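Local coordinates for amidohydrolase (Brucella melitensis biovar Abortus, PDB 4F0L), which is probably a metal-dependent deaminase of the amidohydrolase superfamily, related to formimidoylglutamate deiminases, with an iron(III) ion in its active site, at residues H216-V221 / I240-Q245; P165-H170 / N187-F192. All blocks are in the same frame, centred on the assembly; numbering follows the deposited sequence.

Interaction 1. Residues H216-V221 / I240-Q245. With FE (Fe (III) ion), chain E.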
ATOM      1  N   HIS B 216       6.269  18.690  21.781  1.00 20.48           N
ATOM      2  CA  HIS B 216       6.756  18.044  20.551  1.00 21.99           C
ATOM      3  C   HIS B 216       7.330  16.665  20.772  1.00 21.79           C
ATOM      4  O   HIS B 216       6.939  15.696  20.119  1.00 22.27           O
ATOM      5  CB  HIS B 216       7.794  18.902  19.874  1.00 23.72           C
ATOM      6  CG  HIS B 216       8.300  18.315  18.601  1.00 24.18           C
ATOM      7  ND1 HIS B 216       9.419  17.550  18.545  1.00 26.62           N
ATOM      8  CD2 HIS B 216       7.778  18.354  17.319  1.00 24.50           C
ATOM      9  CE1 HIS B 216       9.608  17.133  17.272  1.00 25.96           C
ATOM     10  NE2 HIS B 216       8.605  17.622  16.523  1.00 24.99           N
ATOM     11  N   SER B 217       8.252  16.583  21.714  1.00 22.73           N
ATOM     12  CA  SER B 217       9.006  15.353  21.999  1.00 22.61           C
ATOM     13  C   SER B 217       9.827  15.604  23.235  1.00 23.62           C
ATOM     14  O   SER B 217       9.952  16.763  23.687  1.00 24.45           O
ATOM     15  CB  SER B 217       9.962  15.025  20.856  1.00 22.29           C
ATOM     16  OG  SER B 217      10.950  16.029  20.777  1.00 23.05           O
ATOM     17  N   LEU B 218      10.436  14.552  23.757  1.00 23.69           N
ATOM     18  CA  LEU B 218      11.245  14.709  24.949  1.00 25.52           C
ATOM     19  C   LEU B 218      12.508  15.531  24.696  1.00 26.55           C
ATOM     20  O   LEU B 218      13.019  16.168  25.606  1.00 26.90           O
ATOM     21  CB  LEU B 218      11.583  13.353  25.565  1.00 25.84           C
ATOM     22  CG  LEU B 218      10.359  12.569  26.080  1.00 25.49           C
ATOM     23  CD1 LEU B 218      10.785  11.181  26.545  1.00 26.53           C
ATOM     24  CD2 LEU B 218       9.602  13.327  27.166  1.00 24.63           C
ATOM     25  N   ARG B 219      12.997  15.520  23.458  1.00 27.94           N
ATOM     26  CA  ARG B 219      14.177  16.320  23.082  1.00 29.52           C
ATOM     27  C   ARG B 219      13.869  17.795  23.095  1.00 28.08           C
ATOM     28  O   ARG B 219      14.733  18.629  23.381  1.00 29.90           O
ATOM     29  CB  ARG B 219      14.607  16.046  21.626  1.00 30.49           C
ATOM     30  CG  ARG B 219      15.244  14.720  21.352  1.00 34.08           C
ATOM     31  CD  ARG B 219      15.907  14.806  19.981  1.00 36.89           C
ATOM     32  NE  ARG B 219      16.255  13.454  19.555  1.00 38.34           N
ATOM     33  CZ  ARG B 219      17.412  12.851  19.818  1.00 38.99           C
ATOM     34  NH1 ARG B 219      18.410  13.480  20.447  1.00 40.15           N
ATOM     35  NH2 ARG B 219      17.581  11.602  19.416  1.00 39.74           N
ATOM     36  N   ALA B 220      12.648  18.114  22.688  1.00 25.98           N
ATOM     37  CA  ALA B 220      12.295  19.469  22.324  1.00 24.91           C
ATOM     38  C   ALA B 220      11.767  20.243  23.523  1.00 24.99           C
ATOM     39  O   ALA B 220      11.592  21.455  23.443  1.00 25.57           O
ATOM     40  CB  ALA B 220      11.313  19.483  21.161  1.00 22.25           C
ATOM     41  N   VAL B 221      11.557  19.557  24.641  1.00 25.93           N
ATOM     42  CA  VAL B 221      10.903  20.152  25.797  1.00 25.35           C
ATOM     43  C   VAL B 221      11.639  19.686  27.036  1.00 27.39           C
ATOM     44  O   VAL B 221      12.045  18.520  27.099  1.00 29.64           O
ATOM     45  CB  VAL B 221       9.417  19.714  25.850  1.00 24.92           C
ATOM     46  CG1 VAL B 221       8.690  20.417  26.984  1.00 24.71           C
ATOM     47  CG2 VAL B 221       8.680  20.002  24.534  1.00 23.26           C
ATOM     48  N   ILE B 240       2.247  13.667  22.181  1.00 17.46           N
ATOM     49  CA  ILE B 240       3.705  13.835  22.164  1.00 18.35           C
ATOM     50  C   ILE B 240       4.331  12.777  21.282  1.00 18.28           C
ATOM     51  O   ILE B 240       3.929  11.632  21.353  1.00 17.75           O
ATOM     52  CB  ILE B 240       4.272  13.746  23.610  1.00 18.95           C
ATOM     53  CG1 ILE B 240       5.787  13.926  23.641  1.00 19.80           C
ATOM     54  CG2 ILE B 240       3.904  12.423  24.277  1.00 19.23           C
ATOM     55  CD1 ILE B 240       6.333  14.381  24.980  1.00 19.93           C
ATOM     56  N   HIS B 241       5.336  13.142  20.475  1.00 19.24           N
ATOM     57  CA  HIS B 241       6.134  12.143  19.749  1.00 20.60           C
ATOM     58  C   HIS B 241       7.014  11.446  20.749  1.00 21.00           C
ATOM     59  O   HIS B 241       7.730  12.100  21.488  1.00 20.71           O
ATOM     60  CB  HIS B 241       7.107  12.754  18.709  1.00 22.49           C
ATOM     61  CG  HIS B 241       6.462  13.377  17.486  1.00 24.02           C
ATOM     62  ND1 HIS B 241       6.712  14.658  17.106  1.00 26.21           N
ATOM     63  CD2 HIS B 241       5.642  12.826  16.491  1.00 25.34           C
ATOM     64  CE1 HIS B 241       6.029  14.927  15.953  1.00 25.92           C
ATOM     65  NE2 HIS B 241       5.377  13.807  15.587  1.00 25.38           N
ATOM     66  N   VAL B 242       7.025  10.118  20.769  1.00 19.41           N
ATOM     67  CA  VAL B 242       7.978   9.428  21.618  1.00 20.02           C
ATOM     68  C   VAL B 242       8.506   8.091  21.029  1.00 19.93           C
ATOM     69  O   VAL B 242       7.759   7.288  20.447  1.00 20.16           O
ATOM     70  CB  VAL B 242       7.396   9.269  23.056  1.00 20.65           C
ATOM     71  CG1 VAL B 242       6.145   8.412  23.056  1.00 20.73           C
ATOM     72  CG2 VAL B 242       8.437   8.682  23.964  1.00 21.44           C
ATOM     73  N   ALA B 243       9.818   7.863  21.165  1.00 20.06           N
ATOM     74  CA  ALA B 243      10.421   6.578  20.815  1.00 20.18           C
ATOM     75  C   ALA B 243      10.263   6.169  19.329  1.00 19.86           C
ATOM     76  O   ALA B 243      10.207   4.982  18.996  1.00 18.40           O
ATOM     77  CB  ALA B 243       9.885   5.499  21.736  1.00 19.95           C
ATOM     78  N   GLU B 244      10.257   7.161  18.445  1.00 19.88           N
ATOM     79  CA  GLU B 244      10.075   6.917  17.009  1.00 21.13           C
ATOM     80  C   GLU B 244      11.295   6.263  16.343  1.00 21.76           C
ATOM     81  O   GLU B 244      11.133   5.324  15.523  1.00 21.49           O
ATOM     82  CB  GLU B 244       9.693   8.204  16.245  1.00 21.02           C
ATOM     83  CG  GLU B 244       9.412   7.921  14.762  1.00 20.74           C
ATOM     84  CD  GLU B 244       9.089   9.158  13.925  1.00 21.33           C
ATOM     85  OE1 GLU B 244       8.814   9.028  12.703  1.00 20.84           O
ATOM     86  OE2 GLU B 244       9.088  10.269  14.480  1.00 22.72           O
ATOM     87  N   GLN B 245      12.494   6.738  16.700  1.00 23.82           N
ATOM     88  CA  GLN B 245      13.765   6.295  16.089  1.00 25.62           C
ATOM     89  C   GLN B 245      14.708   5.725  17.166  1.00 26.79           C
ATOM     90  O   GLN B 245      14.673   6.181  18.313  1.00 25.99           O
ATOM     91  CB  GLN B 245      14.465   7.479  15.393  1.00 28.85           C
ATOM     92  CG  GLN B 245      13.613   8.189  14.344  1.00 32.49           C
ATOM     93  CD  GLN B 245      14.292   9.322  13.571  1.00 37.40           C
ATOM     94  OE1 GLN B 245      14.322  10.459  14.033  1.00 41.35           O
ATOM     95  NE2 GLN B 245      14.758   9.026  12.335  1.00 38.35           N
TER
HETATM   96 FE    FE E 501       4.595  13.461  13.391  1.00 32.76          FE
HETATM   97  O   HOH W   1      10.162  12.077  22.718  1.00 19.99           O
HETATM   98  O   HOH W   2       5.851  11.693  13.217  1.00 25.98           O
HETATM   99  O   HOH W   3       6.535  14.075  12.372  1.00 32.69           O

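Interaction 2. Residues P165-H170 / N187-F192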
ATOM      1  N   PRO B 165      -1.906  22.407  19.230  1.00 16.20           N
ATOM      2  CA  PRO B 165      -0.744  23.278  19.027  1.00 16.63           C
ATOM      3  C   PRO B 165       0.452  22.715  19.771  1.00 17.63           C
ATOM      4  O   PRO B 165       0.325  22.308  20.932  1.00 20.01           O
ATOM      5  CB  PRO B 165      -1.198  24.607  19.651  1.00 17.00           C
ATOM      6  CG  PRO B 165      -2.693  24.575  19.545  1.00 16.66           C
ATOM      7  CD  PRO B 165      -3.006  23.143  19.873  1.00 16.51           C
ATOM      8  N   VAL B 166       1.596  22.721  19.109  1.00 17.98           N
ATOM      9  CA  VAL B 166       2.809  22.093  19.600  1.00 17.99           C
ATOM     10  C   VAL B 166       3.719  23.064  20.407  1.00 19.40           C
ATOM     11  O   VAL B 166       3.983  24.244  20.007  1.00 19.67           O
ATOM     12  CB  VAL B 166       3.610  21.527  18.418  1.00 17.55           C
ATOM     13  CG1 VAL B 166       4.969  20.953  18.869  1.00 17.00           C
ATOM     14  CG2 VAL B 166       2.797  20.440  17.705  1.00 16.43           C
ATOM     15  N   PHE B 167       4.157  22.571  21.551  1.00 19.56           N
ATOM     16  CA  PHE B 167       5.138  23.272  22.343  1.00 21.21           C
ATOM     17  C   PHE B 167       6.497  22.719  21.981  1.00 22.27           C
ATOM     18  O   PHE B 167       6.727  21.512  22.092  1.00 22.77           O
ATOM     19  CB  PHE B 167       4.909  23.129  23.854  1.00 21.82           C
ATOM     20  CG  PHE B 167       5.952  23.862  24.645  1.00 22.57           C
ATOM     21  CD1 PHE B 167       5.864  25.230  24.817  1.00 23.15           C
ATOM     22  CD2 PHE B 167       7.093  23.205  25.071  1.00 23.33           C
ATOM     23  CE1 PHE B 167       6.857  25.932  25.478  1.00 23.88           C
ATOM     24  CE2 PHE B 167       8.095  23.886  25.721  1.00 24.17           C
ATOM     25  CZ  PHE B 167       7.975  25.259  25.929  1.00 24.87           C
ATOM     26  N   TYR B 168       7.399  23.614  21.589  1.00 24.48           N
ATOM     27  CA  TYR B 168       8.748  23.268  21.106  1.00 25.81           C
ATOM     28  C   TYR B 168       9.713  24.377  21.519  1.00 25.86           C
ATOM     29  O   TYR B 168       9.497  25.537  21.196  1.00 25.20           O
ATOM     30  CB  TYR B 168       8.706  23.194  19.581  1.00 27.69           C
ATOM     31  CG  TYR B 168       9.855  22.502  18.871  1.00 30.20           C
ATOM     32  CD1 TYR B 168      11.174  22.904  19.027  1.00 33.33           C
ATOM     33  CD2 TYR B 168       9.598  21.472  17.988  1.00 32.84           C
ATOM     34  CE1 TYR B 168      12.209  22.266  18.352  1.00 34.60           C
ATOM     35  CE2 TYR B 168      10.619  20.842  17.322  1.00 35.04           C
ATOM     36  CZ  TYR B 168      11.907  21.242  17.519  1.00 34.89           C
ATOM     37  OH  TYR B 168      12.881  20.590  16.815  1.00 43.81           O
ATOM     38  N   ALA B 169      10.774  24.028  22.235  1.00 25.86           N
ATOM     39  CA  ALA B 169      11.718  25.044  22.727  1.00 26.67           C
ATOM     40  C   ALA B 169      13.210  24.679  22.618  1.00 26.37           C
ATOM     41  O   ALA B 169      14.042  25.536  22.838  1.00 26.66           O
ATOM     42  CB  ALA B 169      11.384  25.384  24.172  1.00 25.93           C
ATOM     43  N   HIS B 170      13.540  23.428  22.302  1.00 26.53           N
ATOM     44  CA  HIS B 170      14.921  22.935  22.375  1.00 27.78           C
ATOM     45  C   HIS B 170      15.261  21.952  21.293  1.00 29.28           C
ATOM     46  O   HIS B 170      14.377  21.287  20.719  1.00 27.50           O
ATOM     47  CB  HIS B 170      15.141  22.304  23.740  1.00 28.00           C
ATOM     48  CG  HIS B 170      14.809  23.234  24.857  1.00 27.51           C
ATOM     49  ND1 HIS B 170      15.610  24.247  25.207  1.00 27.59           N
ATOM     50  CD2 HIS B 170      13.676  23.343  25.641  1.00 26.82           C
ATOM     51  CE1 HIS B 170      15.054  24.936  26.184  1.00 27.24           C
ATOM     52  NE2 HIS B 170      13.856  24.393  26.445  1.00 27.10           N
ATOM     53  N   ASN B 187       8.356  28.417  21.073  1.00 20.77           N
ATOM     54  CA  ASN B 187       7.699  29.275  22.051  1.00 21.06           C
ATOM     55  C   ASN B 187       8.290  29.014  23.414  1.00 21.97           C
ATOM     56  O   ASN B 187       8.852  27.938  23.653  1.00 21.69           O
ATOM     57  CB  ASN B 187       6.189  29.009  22.139  1.00 19.93           C
ATOM     58  CG  ASN B 187       5.442  29.523  20.956  1.00 19.61           C
ATOM     59  OD1 ASN B 187       5.364  30.737  20.745  1.00 19.76           O
ATOM     60  ND2 ASN B 187       4.834  28.604  20.178  1.00 19.18           N
ATOM     61  N   ASP B 188       8.125  29.974  24.326  1.00 23.29           N
ATOM     62  CA  ASP B 188       8.276  29.694  25.754  1.00 24.54           C
ATOM     63  C   ASP B 188       6.879  29.447  26.347  1.00 24.86           C
ATOM     64  O   ASP B 188       5.867  29.640  25.644  1.00 22.92           O
ATOM     65  CB  ASP B 188       9.076  30.799  26.474  1.00 25.59           C
ATOM     66  CG  ASP B 188       8.376  32.153  26.487  1.00 26.82           C
ATOM     67  OD1 ASP B 188       7.160  32.247  26.242  1.00 26.95           O
ATOM     68  OD2 ASP B 188       9.049  33.147  26.809  1.00 26.49           O
ATOM     69  N   PRO B 189       6.809  28.980  27.613  1.00 25.56           N
ATOM     70  CA  PRO B 189       5.492  28.528  28.096  1.00 26.29           C
ATOM     71  C   PRO B 189       4.487  29.678  28.150  1.00 27.48           C
ATOM     72  O   PRO B 189       3.300  29.475  27.890  1.00 26.86           O
ATOM     73  CB  PRO B 189       5.801  27.984  29.488  1.00 26.71           C
ATOM     74  CG  PRO B 189       7.217  27.521  29.383  1.00 27.00           C
ATOM     75  CD  PRO B 189       7.882  28.576  28.539  1.00 26.48           C
ATOM     76  N   GLU B 190       4.983  30.875  28.432  1.00 28.38           N
ATOM     77  CA  GLU B 190       4.129  32.031  28.483  1.00 30.97           C
ATOM     78  C   GLU B 190       3.532  32.357  27.102  1.00 29.19           C
ATOM     79  O   GLU B 190       2.320  32.550  26.980  1.00 26.48           O
ATOM     80  CB  GLU B 190       4.902  33.239  29.017  1.00 34.76           C
ATOM     81  CG  GLU B 190       4.024  34.459  29.263  1.00 38.33           C
ATOM     82  CD  GLU B 190       3.878  35.360  28.040  1.00 42.13           C
ATOM     83  OE1 GLU B 190       4.658  35.219  27.045  1.00 41.10           O
ATOM     84  OE2 GLU B 190       2.950  36.219  28.071  1.00 46.63           O
ATOM     85  N   ARG B 191       4.384  32.448  26.077  1.00 26.51           N
ATOM     86  CA  ARG B 191       3.872  32.765  24.748  1.00 25.35           C
ATOM     87  C   ARG B 191       3.019  31.619  24.209  1.00 23.73           C
ATOM     88  O   ARG B 191       2.052  31.856  23.477  1.00 22.39           O
ATOM     89  CB  ARG B 191       4.984  33.099  23.764  1.00 25.42           C
ATOM     90  CG  ARG B 191       4.457  33.660  22.448  1.00 26.24           C
ATOM     91  CD  ARG B 191       5.567  34.342  21.654  1.00 27.01           C
ATOM     92  NE  ARG B 191       6.463  33.357  21.060  1.00 28.29           N
ATOM     93  CZ  ARG B 191       7.705  33.601  20.637  1.00 28.86           C
ATOM     94  NH1 ARG B 191       8.233  34.810  20.763  1.00 29.99           N
ATOM     95  NH2 ARG B 191       8.435  32.615  20.111  1.00 27.95           N
ATOM     96  N   PHE B 192       3.347  30.389  24.617  1.00 22.47           N
ATOM     97  CA  PHE B 192       2.526  29.240  24.272  1.00 21.43           C
ATOM     98  C   PHE B 192       1.112  29.334  24.868  1.00 21.45           C
ATOM     99  O   PHE B 192       0.143  29.045  24.154  1.00 20.10           O
ATOM    100  CB  PHE B 192       3.196  27.913  24.680  1.00 21.04           C
ATOM    101  CG  PHE B 192       2.429  26.698  24.247  1.00 19.80           C
ATOM    102  CD1 PHE B 192       2.476  26.261  22.924  1.00 19.45           C
ATOM    103  CD2 PHE B 192       1.637  26.001  25.140  1.00 19.99           C
ATOM    104  CE1 PHE B 192       1.747  25.146  22.506  1.00 18.96           C
ATOM    105  CE2 PHE B 192       0.907  24.879  24.723  1.00 19.11           C
ATOM    106  CZ  PHE B 192       0.959  24.461  23.408  1.00 18.28           C
TER
HETATM  107  O   HOH W   4       5.986  26.051  20.313  1.00 13.37           O

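Interaction 1. Residues H216-V221 / I240-Q245
At the metal site of the amidohydrolase TIM barrel, the loop after strand 210-215 packs against the end of strand 238-242, which carries the iron ligand His241. The tight part is a pair of imidazoles. His216, its CG anti to the backbone N (chi1 -179°), swings its ring back toward the strand, and the edge of His241 meets its face in a T-shaped stack, planes at 73°. ND1 of His241 sits above that face toward the rim, 3.6 Å from NE2 of His216. Beside its side-chain root, the His241 backbone N donates to O of His216 at 3.0 Å, from above the carbonyl plane. Ser217 OG shares a hydrogen bond with ND1 of His216, which helps fix the turn of the ring, and accepts from Ala220 N in an ST motif. Farther along, the chains part and the contact loosens: water 1 takes the N-H of Leu218 and donates to O of His241, while Leu218 reaches Ile240 and Val242 through methyl tips alone, CD2 to CD1 of Ile240 at 4.1 Å. On its far side the His241 ring binds iron through NE2 at 2.4 Å, in a shell with His65, His67, Asp329 and waters 2 and 3.

Interaction 2. Residues P165-H170 / N187-F192
A strand-to-helix contact of the TIM barrel is made where strand 160-167 runs out into its following loop and helix 189-203 begins, the helix packing on the outside of the barrel strands. Its centre is two phenylalanines, each with CG anti to the backbone N. Phe167 turns its edge to the face of Phe192 in a T-shaped stack, planes at 87°, with CD1 of Phe167 3.8 Å from CG of Phe192. The same residue also lays its CB over the middle of the Phe192 ring, a CH-pi contact 4.0 Å from the centroid. Phe192 thus lies under both the root and the ring edge of Phe167, while its own rim, at CZ, approaches Pro165 O. Farther out along the same edge of the Phe167 ring, CE1 and CZ abut the backbone of Asn187 and Asp188 and the ring of Pro189, so one aromatic ring meets both the residues leading into the helix and Phe192 in its first turn.

The polar contacts lie beside this stack. Asn187 N donates to Tyr168 O at 3.1 Å, nearly along the C=O axis. Water 4 joins Val166 O, Tyr168 N and ND2 of Asn187, while OD1 of Asn187 accepts from His133 and, almost straight (176°), from NE of Arg191. Asp188, exposed at the N-cap, turns away from the strand, and its OD1 takes the N-H of Arg191 at 2.8 Å.

Both contacts are mostly buried and use neighbouring parts of one barrel, yet one sits at the metal site and the other between a barrel strand and an outer helix. Imidazoles, a backbone bond and a water therefore dominate the chemistry of interaction 1; in interaction 2 phenylalanine rings dominate, and Asp188 at the helix start is exposed. Residues 165-170 and 216-221 adjoin directly: His216 N lies 2.9 Å from Phe167 O, and Ala220 O 3.0 Å from Ala169 N, both probable hydrogen bonds. Tyr168 also packs its ring on His216, the second-shell neighbour of the iron ligand His241, so the loop of interaction 2 stands one layer farther from the metal.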